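Local coordinates for protein D-mannose isomerase (Marinomonas mediterranea, PDB 5X32) that isomerises D-mannose reversibly to D-fructose and, less efficiently, D-lyxose to D-xylulose, as a monomeric member of the N-acylglucosamine 2-epimerase family, at residues E268-Y271 and L272-K276. Residues are numbered along the deposited sequence; the frame is centred on the assembly and turned at random.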
ATOM      1  N   GLU A 268     -14.618  12.807 -11.811  1.00 60.96           N
ATOM      2  CA  GLU A 268     -15.890  12.099 -11.755  1.00 60.43           C
ATOM      3  C   GLU A 268     -16.663  12.637 -10.555  1.00 63.99           C
ATOM      4  O   GLU A 268     -16.113  12.702  -9.451  1.00 64.64           O
ATOM      5  CB  GLU A 268     -15.677  10.594 -11.618  1.00 62.62           C
ATOM      6  CG  GLU A 268     -16.555   9.751 -12.519  1.00 71.59           C
ATOM      7  CD  GLU A 268     -15.969   9.597 -13.913  1.00 78.99           C
ATOM      8  OE1 GLU A 268     -14.834   9.092 -14.041  1.00 81.10           O
ATOM      9  OE2 GLU A 268     -16.636   9.984 -14.889  1.00 89.90           O
ATOM     10  N   ASN A 269     -17.927  13.012 -10.748  1.00 62.14           N
ATOM     11  CA  ASN A 269     -18.596  13.824  -9.741  1.00 59.16           C
ATOM     12  C   ASN A 269     -18.965  13.076  -8.442  1.00 59.89           C
ATOM     13  O   ASN A 269     -19.362  13.712  -7.464  1.00 62.53           O
ATOM     14  CB  ASN A 269     -19.835  14.536 -10.329  1.00 65.48           C
ATOM     15  CG  ASN A 269     -20.952  13.587 -10.755  1.00 76.77           C
ATOM     16  OD1 ASN A 269     -21.015  12.430 -10.327  1.00 78.18           O
ATOM     17  ND2 ASN A 269     -21.886  14.107 -11.559  1.00 66.82           N
ATOM     18  N   TRP A 270     -18.835  11.752  -8.413  1.00 60.77           N
ATOM     19  CA  TRP A 270     -19.082  11.006  -7.170  1.00 59.58           C
ATOM     20  C   TRP A 270     -17.802  10.763  -6.341  1.00 61.87           C
ATOM     21  O   TRP A 270     -17.878  10.367  -5.170  1.00 54.38           O
ATOM     22  CB  TRP A 270     -19.750   9.657  -7.466  1.00 62.35           C
ATOM     23  CG  TRP A 270     -18.887   8.684  -8.245  1.00 63.38           C
ATOM     24  CD1 TRP A 270     -18.807   8.577  -9.596  1.00 64.20           C
ATOM     25  CD2 TRP A 270     -18.009   7.671  -7.713  1.00 66.52           C
ATOM     26  NE1 TRP A 270     -17.932   7.578  -9.946  1.00 69.62           N
ATOM     27  CE2 TRP A 270     -17.430   7.005  -8.809  1.00 67.50           C
ATOM     28  CE3 TRP A 270     -17.651   7.275  -6.422  1.00 67.44           C
ATOM     29  CZ2 TRP A 270     -16.517   5.957  -8.655  1.00 66.07           C
ATOM     30  CZ3 TRP A 270     -16.732   6.235  -6.274  1.00 63.65           C
ATOM     31  CH2 TRP A 270     -16.184   5.590  -7.383  1.00 62.22           C
ATOM     32  N   TYR A 271     -16.636  11.011  -6.939  1.00 64.16           N
ATOM     33  CA  TYR A 271     -15.356  10.745  -6.275  1.00 58.36           C
ATOM     34  C   TYR A 271     -15.247  11.436  -4.916  1.00 59.26           C
ATOM     35  O   TYR A 271     -15.069  10.778  -3.883  1.00 53.17           O
ATOM     36  CB  TYR A 271     -14.199  11.184  -7.160  1.00 55.32           C
ATOM     37  CG  TYR A 271     -13.859  10.199  -8.244  1.00 60.19           C
ATOM     38  CD1 TYR A 271     -14.457   8.948  -8.284  1.00 59.98           C
ATOM     39  CD2 TYR A 271     -12.934  10.519  -9.237  1.00 59.33           C
ATOM     40  CE1 TYR A 271     -14.136   8.042  -9.282  1.00 60.54           C
ATOM     41  CE2 TYR A 271     -12.611   9.625 -10.231  1.00 57.34           C
ATOM     42  CZ  TYR A 271     -13.219   8.387 -10.253  1.00 60.53           C
ATOM     43  OH  TYR A 271     -12.915   7.485 -11.246  1.00 65.10           O
ATOM     44  N   LEU A 272     -15.366  12.763  -4.919  1.00 58.44           N
ATOM     45  CA  LEU A 272     -15.181  13.534  -3.696  1.00 52.03           C
ATOM     46  C   LEU A 272     -16.243  13.253  -2.634  1.00 53.61           C
ATOM     47  O   LEU A 272     -15.890  13.086  -1.477  1.00 56.03           O
ATOM     48  CB  LEU A 272     -15.131  15.028  -4.007  1.00 50.92           C
ATOM     49  CG  LEU A 272     -14.861  15.902  -2.793  1.00 53.28           C
ATOM     50  CD1 LEU A 272     -13.524  15.505  -2.182  1.00 52.00           C
ATOM     51  CD2 LEU A 272     -14.821  17.355  -3.207  1.00 52.91           C
ATOM     52  N   PRO A 273     -17.544  13.212  -3.001  1.00 58.24           N
ATOM     53  CA  PRO A 273     -18.486  12.844  -1.938  1.00 52.97           C
ATOM     54  C   PRO A 273     -18.251  11.438  -1.365  1.00 51.56           C
ATOM     55  O   PRO A 273     -18.481  11.219  -0.172  1.00 53.40           O
ATOM     56  CB  PRO A 273     -19.850  12.921  -2.629  1.00 49.55           C
ATOM     57  CG  PRO A 273     -19.652  13.897  -3.710  1.00 50.16           C
ATOM     58  CD  PRO A 273     -18.247  13.739  -4.186  1.00 52.54           C
ATOM     59  N   LYS A 274     -17.834  10.489  -2.196  1.00 49.98           N
ATOM     60  CA  LYS A 274     -17.606   9.143  -1.686  1.00 50.94           C
ATOM     61  C   LYS A 274     -16.363   9.111  -0.775  1.00 55.03           C
ATOM     62  O   LYS A 274     -16.410   8.535   0.322  1.00 52.00           O
ATOM     63  CB  LYS A 274     -17.494   8.140  -2.829  1.00 45.83           C
ATOM     64  CG  LYS A 274     -17.444   6.694  -2.361  1.00 48.28           C
ATOM     65  CD  LYS A 274     -18.730   6.282  -1.617  1.00 56.44           C
ATOM     66  CE  LYS A 274     -18.835   4.755  -1.448  1.00 54.05           C
ATOM     67  NZ  LYS A 274     -19.938   4.253  -0.562  1.00 53.37           N
ATOM     68  N   ALA A 275     -15.267   9.730  -1.219  1.00 46.96           N
ATOM     69  CA  ALA A 275     -14.068   9.874  -0.390  1.00 55.16           C
ATOM     70  C   ALA A 275     -14.426  10.513   0.959  1.00 56.77           C
ATOM     71  O   ALA A 275     -13.998  10.064   2.040  1.00 53.01           O
ATOM     72  CB  ALA A 275     -12.992  10.706  -1.121  1.00 52.86           C
ATOM     73  N   LYS A 276     -15.220  11.572   0.869  1.00 52.23           N
ATOM     74  CA  LYS A 276     -15.628  12.328   2.026  1.00 48.95           C
ATOM     75  C   LYS A 276     -16.416  11.407   2.965  1.00 47.64           C
ATOM     76  O   LYS A 276     -16.161  11.342   4.174  1.00 48.76           O
ATOM     77  CB  LYS A 276     -16.451  13.535   1.573  1.00 42.97           C
ATOM     78  CG  LYS A 276     -16.330  14.700   2.488  1.00 57.05           C
ATOM     79  CD  LYS A 276     -17.343  15.829   2.287  1.00 60.49           C
ATOM     80  CE  LYS A 276     -17.171  16.628   1.007  1.00 67.99           C
ATOM     81  NZ  LYS A 276     -17.929  17.930   1.169  1.00 58.38           N
TER
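This is the first turn of helix 271-286 in the (alpha/alpha)6 barrel of the N-acylglucosamine 2-epimerase family: the loop after helix 249-265 turns into the helix here, and Trp-270, the last loop residue, packs on Lys-274 one turn later. Two backbone bonds start the helix: Lys-274 N donates to Trp-270 O at 3.0 Å, and Ala-275 N reaches Tyr-271 O at 2.9 Å in an almost straight line (174° at the hydrogen). Pro-273 has no N-H to give, which costs nothing in a first turn; its CD packs 3.5 Å from both Asn-269 O and Trp-270 O. The Trp-270 side chain has CG set between its own backbone N and carbonyl carbon (chi1 66°), which brings the benzo edge of the indole to the aliphatic start of Lys-274. That lysine bends at chi2, and its NZ hydrogen-bonds Asn-217 O. One indole face takes CD1 of Tyr-271, while the side chain also touches Lys-204, Cys-207 and Gln-208 of helix 193-212. Were Trp-270 an alanine, a gap would probably open against that helix and the lysine's methylenes would lose their aromatic neighbour. At the ring edge, near its plane, Trp-270 CE3 meets Lys-274 CB at 3.7 Å.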